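Long-range contact in putative peptide ABC-transport system periplasmic peptide-binding protein (Campylobacter jejuni, PDB 4OEV), which binds nickel outside the cytoplasmic membrane for an ABC-type importer, within a family generally assigned to peptide uptake: residues 232-238 and 460-466. Numbering follows the deposited sequence.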
ATOM      1  N   GLY A 232     -17.361  15.007 -12.022  1.00 45.67           N
ATOM      2  CA  GLY A 232     -17.581  15.015 -10.590  1.00 46.29           C
ATOM      3  C   GLY A 232     -16.258  14.807  -9.850  1.00 43.47           C
ATOM      4  O   GLY A 232     -15.277  14.390 -10.448  1.00 42.71           O
ATOM      5  N   ILE A 233     -16.213  15.148  -8.566  1.00 43.19           N
ATOM      6  CA  ILE A 233     -15.013  14.919  -7.748  1.00 40.13           C
ATOM      7  C   ILE A 233     -15.434  14.298  -6.427  1.00 41.66           C
ATOM      8  O   ILE A 233     -16.110  14.938  -5.630  1.00 45.42           O
ATOM      9  CB  ILE A 233     -14.240  16.219  -7.466  1.00 38.42           C
ATOM     10  CG1 ILE A 233     -13.909  16.939  -8.774  1.00 38.31           C
ATOM     11  CG2 ILE A 233     -12.972  15.897  -6.680  1.00 41.00           C
ATOM     12  CD1 ILE A 233     -13.423  18.387  -8.589  1.00 39.60           C
ATOM     13  N   LEU A 234     -15.057  13.047  -6.211  1.00 38.53           N
ATOM     14  CA  LEU A 234     -15.354  12.343  -4.980  1.00 42.45           C
ATOM     15  C   LEU A 234     -14.148  12.400  -4.064  1.00 40.42           C
ATOM     16  O   LEU A 234     -13.085  11.911  -4.456  1.00 40.13           O
ATOM     17  CB  LEU A 234     -15.675  10.885  -5.245  1.00 45.26           C
ATOM     18  CG  LEU A 234     -17.139  10.545  -5.415  1.00 54.47           C
ATOM     19  CD1 LEU A 234     -17.153   9.109  -5.842  1.00 56.16           C
ATOM     20  CD2 LEU A 234     -17.906  10.767  -4.123  1.00 57.23           C
ATOM     21  N   ARG A 235     -14.309  12.981  -2.874  1.00 42.21           N
ATOM     22  CA  ARG A 235     -13.224  13.026  -1.887  1.00 45.70           C
ATOM     23  C   ARG A 235     -13.183  11.729  -1.136  1.00 45.36           C
ATOM     24  O   ARG A 235     -14.192  11.345  -0.558  1.00 49.70           O
ATOM     25  CB  ARG A 235     -13.401  14.149  -0.874  1.00 49.87           C
ATOM     26  CG  ARG A 235     -12.397  14.005   0.285  1.00 49.41           C
ATOM     27  CD  ARG A 235     -12.576  15.066   1.347  1.00 51.83           C
ATOM     28  NE  ARG A 235     -12.392  16.423   0.848  1.00 53.82           N
ATOM     29  CZ  ARG A 235     -11.385  17.229   1.194  1.00 57.24           C
ATOM     30  NH1 ARG A 235     -10.450  16.801   2.029  1.00 58.16           N
ATOM     31  NH2 ARG A 235     -11.316  18.476   0.714  1.00 55.35           N
ATOM     32  N   GLU A 236     -12.039  11.052  -1.143  1.00 41.49           N
ATOM     33  CA  GLU A 236     -11.920   9.736  -0.482  1.00 42.73           C
ATOM     34  C   GLU A 236     -10.901   9.820   0.659  1.00 43.75           C
ATOM     35  O   GLU A 236      -9.814  10.354   0.463  1.00 43.89           O
ATOM     36  CB  GLU A 236     -11.504   8.672  -1.491  1.00 40.82           C
ATOM     37  CG  GLU A 236     -12.448   8.605  -2.680  1.00 42.37           C
ATOM     38  CD  GLU A 236     -12.924   7.192  -2.972  1.00 41.25           C
ATOM     39  OE1 GLU A 236     -13.137   6.417  -2.010  1.00 40.93           O
ATOM     40  OE2 GLU A 236     -13.085   6.846  -4.170  1.00 40.70           O
ATOM     41  N   LYS A 237     -11.272   9.327   1.840  1.00 45.10           N
ATOM     42  CA  LYS A 237     -10.354   9.257   2.981  1.00 44.03           C
ATOM     43  C   LYS A 237      -9.399   8.118   2.729  1.00 41.48           C
ATOM     44  O   LYS A 237      -9.719   7.231   1.949  1.00 38.25           O
ATOM     45  CB  LYS A 237     -11.106   9.029   4.297  1.00 45.69           C
ATOM     46  CG  LYS A 237     -11.968  10.223   4.760  1.00 48.60           C
ATOM     47  CD  LYS A 237     -11.090  11.406   5.245  1.00 64.57           C
ATOM     48  CE  LYS A 237     -11.912  12.648   5.639  1.00 64.51           C
ATOM     49  NZ  LYS A 237     -11.543  13.933   4.896  1.00 63.92           N
ATOM     50  N   SER A 238      -8.214   8.128   3.352  1.00 40.01           N
ATOM     51  CA  SER A 238      -7.303   6.997   3.141  1.00 38.28           C
ATOM     52  C   SER A 238      -6.394   6.801   4.333  1.00 36.27           C
ATOM     53  O   SER A 238      -6.195   7.724   5.119  1.00 37.31           O
ATOM     54  CB  SER A 238      -6.442   7.189   1.902  1.00 35.10           C
ATOM     55  OG  SER A 238      -5.209   7.834   2.244  1.00 34.48           O
ATOM     56  N   LEU A 460      -3.049  11.419   3.492  1.00 31.18           N
ATOM     57  CA  LEU A 460      -3.695  12.018   2.325  1.00 33.02           C
ATOM     58  C   LEU A 460      -5.175  11.651   2.136  1.00 34.32           C
ATOM     59  O   LEU A 460      -5.594  10.504   2.411  1.00 31.53           O
ATOM     60  CB  LEU A 460      -2.938  11.600   1.072  1.00 33.92           C
ATOM     61  CG  LEU A 460      -1.452  11.793   1.068  1.00 33.50           C
ATOM     62  CD1 LEU A 460      -0.942  11.292  -0.267  1.00 32.04           C
ATOM     63  CD2 LEU A 460      -1.117  13.320   1.245  1.00 32.91           C
ATOM     64  N   ASP A 461      -5.971  12.624   1.691  1.00 32.33           N
ATOM     65  CA  ASP A 461      -7.236  12.294   1.046  1.00 35.70           C
ATOM     66  C   ASP A 461      -6.955  12.144  -0.432  1.00 36.77           C
ATOM     67  O   ASP A 461      -5.968  12.671  -0.951  1.00 36.79           O
ATOM     68  CB  ASP A 461      -8.305  13.359   1.235  1.00 38.01           C
ATOM     69  CG  ASP A 461      -8.954  13.294   2.564  1.00 38.71           C
ATOM     70  OD1 ASP A 461      -8.586  12.401   3.342  1.00 39.17           O
ATOM     71  OD2 ASP A 461      -9.860  14.118   2.817  1.00 42.69           O
ATOM     72  N   PHE A 462      -7.848  11.455  -1.123  1.00 37.01           N
ATOM     73  CA  PHE A 462      -7.686  11.308  -2.555  1.00 37.44           C
ATOM     74  C   PHE A 462      -8.869  11.922  -3.248  1.00 36.58           C
ATOM     75  O   PHE A 462      -9.982  11.913  -2.725  1.00 38.85           O
ATOM     76  CB  PHE A 462      -7.516   9.831  -2.947  1.00 38.65           C
ATOM     77  CG  PHE A 462      -6.127   9.324  -2.702  1.00 36.83           C
ATOM     78  CD1 PHE A 462      -5.144   9.504  -3.662  1.00 37.47           C
ATOM     79  CD2 PHE A 462      -5.809   8.687  -1.523  1.00 34.63           C
ATOM     80  CE1 PHE A 462      -3.826   9.086  -3.447  1.00 38.54           C
ATOM     81  CE2 PHE A 462      -4.477   8.256  -1.292  1.00 33.69           C
ATOM     82  CZ  PHE A 462      -3.505   8.444  -2.252  1.00 36.80           C
ATOM     83  N   ALA A 463      -8.610  12.464  -4.431  1.00 36.30           N
ATOM     84  CA  ALA A 463      -9.670  13.030  -5.239  1.00 38.86           C
ATOM     85  C   ALA A 463      -9.907  12.133  -6.445  1.00 37.59           C
ATOM     86  O   ALA A 463      -9.072  12.068  -7.352  1.00 36.00           O
ATOM     87  CB  ALA A 463      -9.310  14.498  -5.680  1.00 35.44           C
ATOM     88  N   LEU A 464     -11.036  11.420  -6.440  1.00 38.26           N
ATOM     89  CA  LEU A 464     -11.434  10.654  -7.608  1.00 36.60           C
ATOM     90  C   LEU A 464     -12.163  11.558  -8.572  1.00 38.33           C
ATOM     91  O   LEU A 464     -13.292  12.018  -8.303  1.00 38.06           O
ATOM     92  CB  LEU A 464     -12.318   9.444  -7.222  1.00 34.49           C
ATOM     93  CG  LEU A 464     -12.918   8.660  -8.398  1.00 41.08           C
ATOM     94  CD1 LEU A 464     -11.878   8.297  -9.452  1.00 38.95           C
ATOM     95  CD2 LEU A 464     -13.613   7.387  -7.845  1.00 38.08           C
ATOM     96  N   VAL A 465     -11.545  11.811  -9.712  1.00 35.33           N
ATOM     97  CA  VAL A 465     -12.215  12.695 -10.659  1.00 37.48           C
ATOM     98  C   VAL A 465     -12.853  11.890 -11.775  1.00 37.62           C
ATOM     99  O   VAL A 465     -12.191  11.085 -12.427  1.00 43.00           O
ATOM    100  CB  VAL A 465     -11.290  13.721 -11.283  1.00 36.59           C
ATOM    101  CG1 VAL A 465     -12.092  14.592 -12.221  1.00 39.44           C
ATOM    102  CG2 VAL A 465     -10.612  14.562 -10.201  1.00 38.08           C
ATOM    103  N   TYR A 466     -14.126  12.101 -12.015  1.00 39.05           N
ATOM    104  CA  TYR A 466     -14.793  11.185 -12.943  1.00 45.73           C
ATOM    105  C   TYR A 466     -15.755  11.873 -13.916  1.00 45.58           C
ATOM    106  O   TYR A 466     -16.530  12.778 -13.566  1.00 46.42           O
ATOM    107  CB  TYR A 466     -15.531  10.069 -12.142  1.00 44.28           C
ATOM    108  CG  TYR A 466     -16.614  10.627 -11.225  1.00 43.36           C
ATOM    109  CD1 TYR A 466     -16.303  11.054  -9.926  1.00 43.61           C
ATOM    110  CD2 TYR A 466     -17.914  10.776 -11.669  1.00 44.88           C
ATOM    111  CE1 TYR A 466     -17.278  11.616  -9.114  1.00 43.39           C
ATOM    112  CE2 TYR A 466     -18.902  11.323 -10.852  1.00 47.26           C
ATOM    113  CZ  TYR A 466     -18.561  11.727  -9.572  1.00 47.48           C
ATOM    114  OH  TYR A 466     -19.525  12.277  -8.768  1.00 53.34           O
TER
HETATM  115  O   HOH W   1     -18.732  13.779  -6.293  1.00 52.39           O
HETATM  116  O   HOH W   2      -7.270  10.554   4.475  1.00 34.99           O
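Y466 lays its ring across G232 at one end of an antiparallel strand pair, and D461 gathers two cations at the other. With CG lodged between backbone N and carbonyl carbon (chi1 61°), the tyrosine ring turns back over the neighbouring strand; G232 CA sits 3.8 Å from the ring centroid in a CH-pi contact, and L234 CG lies 3.9 Å from Y466 CE1. This face, with E236, L464 and F462, is the tightly packed one. Six backbone hydrogen bonds join G232, L234 and E236 to Y466, L464 and F462 and hold the register. On the other face the segments share less surface: I233 only brushes A463 CB and V465 CG2, and F225 of helix 223-226 closes over I233 and V465. The open side is that of the exposed R235 and K237, whose side chains reach in to the buried D461. D461 OD2 takes K237 NZ on its syn lone pair at 2.7 Å and R235 NH1 from the anti side at 2.9 Å, the guanidinium and carboxylate planes standing 83° apart. S238 OG bonds L460 O at 2.7 Å. Strand 454-467 also pairs with 214-216, so 460-466 is an inner strand of its sheet. Two charged donors on OD2 restrain the D461 carboxylate and probably favour its ionised form.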